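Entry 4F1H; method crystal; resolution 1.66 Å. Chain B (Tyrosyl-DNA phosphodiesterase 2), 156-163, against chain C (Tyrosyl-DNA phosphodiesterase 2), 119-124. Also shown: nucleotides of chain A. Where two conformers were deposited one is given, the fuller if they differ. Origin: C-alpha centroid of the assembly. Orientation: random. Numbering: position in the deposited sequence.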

# COMPACT_ATOMS: atom_id res chain seq x y z
N ARG B 156 1.88 5.93 4.82
CA ARG B 156 1.80 4.71 5.64
C ARG B 156 2.01 3.54 4.67
O ARG B 156 1.65 3.66 3.49
N ASP B 157 2.61 2.43 5.13
CA ASP B 157 2.90 1.29 4.24
C ASP B 157 1.70 0.85 3.42
O ASP B 157 1.84 0.50 2.23
N ALA B 158 0.53 0.80 4.05
CA ALA B 158 -0.63 0.35 3.30
C ALA B 158 -1.05 1.29 2.16
O ALA B 158 -1.64 0.86 1.17
N GLU B 159 -0.74 2.57 2.30
CA GLU B 159 -1.12 3.51 1.24
C GLU B 159 -0.39 3.21 -0.05
O GLU B 159 -0.94 3.40 -1.14
N VAL B 160 0.86 2.75 0.07
CA VAL B 160 1.63 2.34 -1.08
C VAL B 160 1.07 1.02 -1.66
O VAL B 160 0.84 0.93 -2.87
N ALA B 161 0.83 0.02 -0.82
CA ALA B 161 0.21 -1.22 -1.32
C ALA B 161 -1.12 -0.90 -2.01
O ALA B 161 -1.42 -1.45 -3.07
N ASN B 162 -1.89 0.02 -1.42
CA ASN B 162 -3.21 0.38 -1.95
C ASN B 162 -3.25 1.24 -3.22
O ASN B 162 -4.34 1.62 -3.68
N VAL B 163 -2.08 1.54 -3.81
CA VAL B 163 -2.03 2.09 -5.19
C VAL B 163 -1.40 1.08 -6.11
O VAL B 163 -1.07 1.38 -7.26
N GLU C 119 -8.14 -5.24 6.97
CA GLU C 119 -7.11 -4.19 6.95
C GLU C 119 -5.75 -4.77 6.52
O GLU C 119 -5.32 -5.82 7.02
N SER C 120 -5.11 -4.07 5.58
CA SER C 120 -3.90 -4.54 4.89
C SER C 120 -2.61 -4.24 5.65
O SER C 120 -2.57 -3.29 6.45
N CYS C 121 -1.61 -5.09 5.40
CA CYS C 121 -0.20 -4.91 5.82
C CYS C 121 0.15 -5.44 7.21
O CYS C 121 -0.65 -5.44 8.15
N LYS C 122 1.38 -5.92 7.34
CA LYS C 122 1.82 -6.48 8.62
C LYS C 122 1.59 -5.52 9.77
O LYS C 122 1.11 -5.90 10.85
N ASN C 123 1.90 -4.24 9.56
CA ASN C 123 1.79 -3.27 10.66
C ASN C 123 0.37 -2.96 11.15
O ASN C 123 0.20 -2.31 12.18
N GLN C 124 -0.64 -3.41 10.42
CA GLN C 124 -2.03 -3.18 10.81
C GLN C 124 -2.64 -4.39 11.51
O GLN C 124 -3.85 -4.56 11.54

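What does the start of the chain C stretch offer to the helix of chain B? Glu C119, with chi1 t and chi2 p, stays out of contact, and its carboxylate is satisfied elsewhere in the structure. Ser C120 is the first residue to take part: its CA-to-CB bond points toward chain B, with chi1 m. Its backbone O lies 4.1 Å from CB of Ala B158, and its OG lies 4.1 Å from OD1 of Asn B162, too far for a hydrogen bond. Asn B162, chi1 m, leaves its CA sideways, yet its end swings nearer to chain C.

Where is the apolar centre of the contact? It is Cys C121, the residue whose CA comes closest to chain B, 5.8 Å from CA of Ala B158. With chi1 m, its SG rests against the helix, 3.5 Å from CA and 3.7 Å from CB of Ala B158. One turn further on, CB of Ala B161 is 4.1 Å from the same SG, while C of Asp B157 is also 4.1 Å from it. The CA-to-CB bonds of both alanines point toward chain C, and the sulfur lies close to the helix backbone as well as to their methyl groups.

How does the contact turn polar beyond the sulfur? Lys C122 leaves its CA sideways and, with all four chi angles t, its end leads away and touches nothing here. Asn C123, chi1 p, points in instead, bringing its ND2 to 2.9 Å from OD2 of Asp B157, whose own chi1 is m; the geometry leaves open whether this pair is hydrogen-bonded. Water 1 bridges the same two residues: the O of water 1 lies 3.1 Å from OD2 of Asp B157, to which the water donates, and 3.1 Å from the backbone N of Asn C123, from which it accepts. Water 2 makes a second bridge: its O accepts from N of Ala B158 at 3.0 Å and donates to OD1 of Asn C123 at 2.8 Å. The helix-start amide thus reaches chain C through solvent.

What finishes the contact beside the DNA? Gln C124, chi1 and chi2 both m, points toward chain B but stops short of it; its NE2 donates to OD1 of Asn C123 at 3.2 Å and lies 3.6 Å from OP2 of DA4. Arg B156 also starts toward chain C, but its end leads away to the phosphates. With chi1 m, chi2 p and chi3 t, it donates from NE to OP1 of DC3 at 3.0 Å, and from NH2 to OP1 of DC3 and OP1 of DG2, both at 2.8 Å.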

# COMPACT_ATOMS: atom_id res chain seq x y z
CB ARG B 156 0.39 4.65 6.21
CG ARG B 156 0.17 5.51 7.43
CD ARG B 156 0.16 7.01 7.13
NE ARG B 156 -0.06 7.73 8.38
CZ ARG B 156 -0.09 9.05 8.51
NH1 ARG B 156 0.12 9.90 7.47
NH2 ARG B 156 -0.34 9.53 9.72
CB ASP B 157 3.38 0.05 5.00
CG ASP B 157 4.72 0.24 5.66
OD1 ASP B 157 5.40 1.25 5.39
OD2 ASP B 157 5.08 -0.65 6.45
CB ALA B 158 -1.78 0.10 4.22
CB GLU B 159 -0.88 4.96 1.70
CG GLU B 159 -1.81 5.34 2.82
CD GLU B 159 -1.54 6.68 3.49
OE1 GLU B 159 -0.47 7.31 3.26
OE2 GLU B 159 -2.41 7.12 4.28
CB VAL B 160 3.11 2.17 -0.71
CG1 VAL B 160 3.90 1.77 -1.92
CG2 VAL B 160 3.62 3.51 -0.15
CB ALA B 161 0.02 -2.25 -0.19
CB ASN B 162 -4.13 0.93 -0.84
CG ASN B 162 -4.43 -0.11 0.25
OD1 ASN B 162 -4.41 -1.31 -0.03
ND2 ASN B 162 -4.67 0.34 1.48
CB VAL B 163 -1.26 3.42 -5.32
CG1 VAL B 163 -1.84 4.40 -4.39
CG2 VAL B 163 0.26 3.24 -5.05
CB GLU C 119 -6.98 -3.58 8.35
CG GLU C 119 -6.52 -2.12 8.30
CD GLU C 119 -7.62 -1.15 7.97
OE1 GLU C 119 -8.74 -1.55 7.57
OE2 GLU C 119 -7.34 0.06 8.14
CB SER C 120 -3.81 -3.91 3.49
OG SER C 120 -4.90 -4.31 2.67
CB CYS C 121 0.28 -3.46 5.62
SG CYS C 121 0.27 -2.96 3.87
CB LYS C 122 3.32 -6.83 8.57
CG LYS C 122 3.80 -7.55 9.82
CD LYS C 122 5.32 -7.70 9.78
CE LYS C 122 5.87 -8.24 11.10
NZ LYS C 122 7.37 -8.26 11.08
CB ASN C 123 2.56 -1.96 10.38
CG ASN C 123 2.03 -1.19 9.15
OD1 ASN C 123 0.84 -1.10 8.91
ND2 ASN C 123 2.95 -0.62 8.37
CB GLN C 124 -2.85 -2.80 9.59
CG GLN C 124 -2.52 -1.40 9.07
CD GLN C 124 -2.66 -0.35 10.17
OE1 GLN C 124 -3.71 -0.24 10.80
NE2 GLN C 124 -1.57 0.38 10.45
P DA A 4 3.17 1.75 11.62
OP1 DA A 4 3.97 1.99 10.39
OP2 DA A 4 1.72 1.44 11.45
O5' DA A 4 3.81 0.60 12.51
C5' DA A 4 5.21 0.66 12.85
C4' DA A 4 5.51 -0.50 13.75
O4' DA A 4 4.93 -0.26 15.06
C3' DA A 4 4.96 -1.86 13.30
O3' DA A 4 6.08 -2.71 13.50
C2' DA A 4 3.81 -2.17 14.28
C1' DA A 4 4.34 -1.48 15.54
N9 DA A 4 3.34 -1.04 16.50
C8 DA A 4 2.05 -0.62 16.27
N7 DA A 4 1.41 -0.26 17.36
C5 DA A 4 2.35 -0.43 18.38
C6 DA A 4 2.27 -0.22 19.78
N6 DA A 4 1.16 0.24 20.40
N1 DA A 4 3.38 -0.49 20.52
C2 DA A 4 4.48 -0.94 19.89
N3 DA A 4 4.66 -1.19 18.58
C4 DA A 4 3.54 -0.89 17.87
P DG A 2 -0.54 12.95 11.60
OP1 DG A 2 0.07 12.17 10.50
OP2 DG A 2 -1.97 13.43 11.50
O5' DG A 2 -0.56 12.11 12.97
C5' DG A 2 0.70 11.62 13.43
C4' DG A 2 0.40 10.32 14.16
O4' DG A 2 -0.21 10.65 15.45
C3' DG A 2 -0.53 9.34 13.47
O3' DG A 2 0.15 8.09 13.57
C2' DG A 2 -1.79 9.35 14.34
C1' DG A 2 -1.20 9.67 15.71
N9 DG A 2 -2.11 10.30 16.66
C8 DG A 2 -2.81 11.50 16.53
N7 DG A 2 -3.54 11.78 17.61
C5 DG A 2 -3.29 10.68 18.47
C6 DG A 2 -3.80 10.38 19.77
O6 DG A 2 -4.57 11.07 20.44
N1 DG A 2 -3.31 9.19 20.29
C2 DG A 2 -2.41 8.37 19.63
N2 DG A 2 -2.02 7.25 20.25
N3 DG A 2 -1.95 8.62 18.40
C4 DG A 2 -2.41 9.79 17.90
P DC A 3 -0.28 6.81 12.69
OP1 DC A 3 -0.42 7.22 11.29
OP2 DC A 3 -1.42 6.12 13.38
O5' DC A 3 1.00 5.88 12.84
C5' DC A 3 1.48 5.67 14.19
C4' DC A 3 2.66 4.74 14.08
O4' DC A 3 3.32 4.58 15.39
C3' DC A 3 2.33 3.35 13.55
O3' DC A 3 3.30 3.06 12.55
C2' DC A 3 2.46 2.47 14.82
C1' DC A 3 3.57 3.19 15.57
N1 DC A 3 3.54 3.04 17.05
C2 DC A 3 4.73 2.67 17.69
O2 DC A 3 5.75 2.43 17.01
N3 DC A 3 4.72 2.56 19.05
C4 DC A 3 3.58 2.81 19.72
N4 DC A 3 3.62 2.68 21.06
C5 DC A 3 2.36 3.20 19.07
C6 DC A 3 2.39 3.31 17.74
O HOH W 1 3.91 -3.36 7.37
O HOH W 2 0.07 0.84 7.04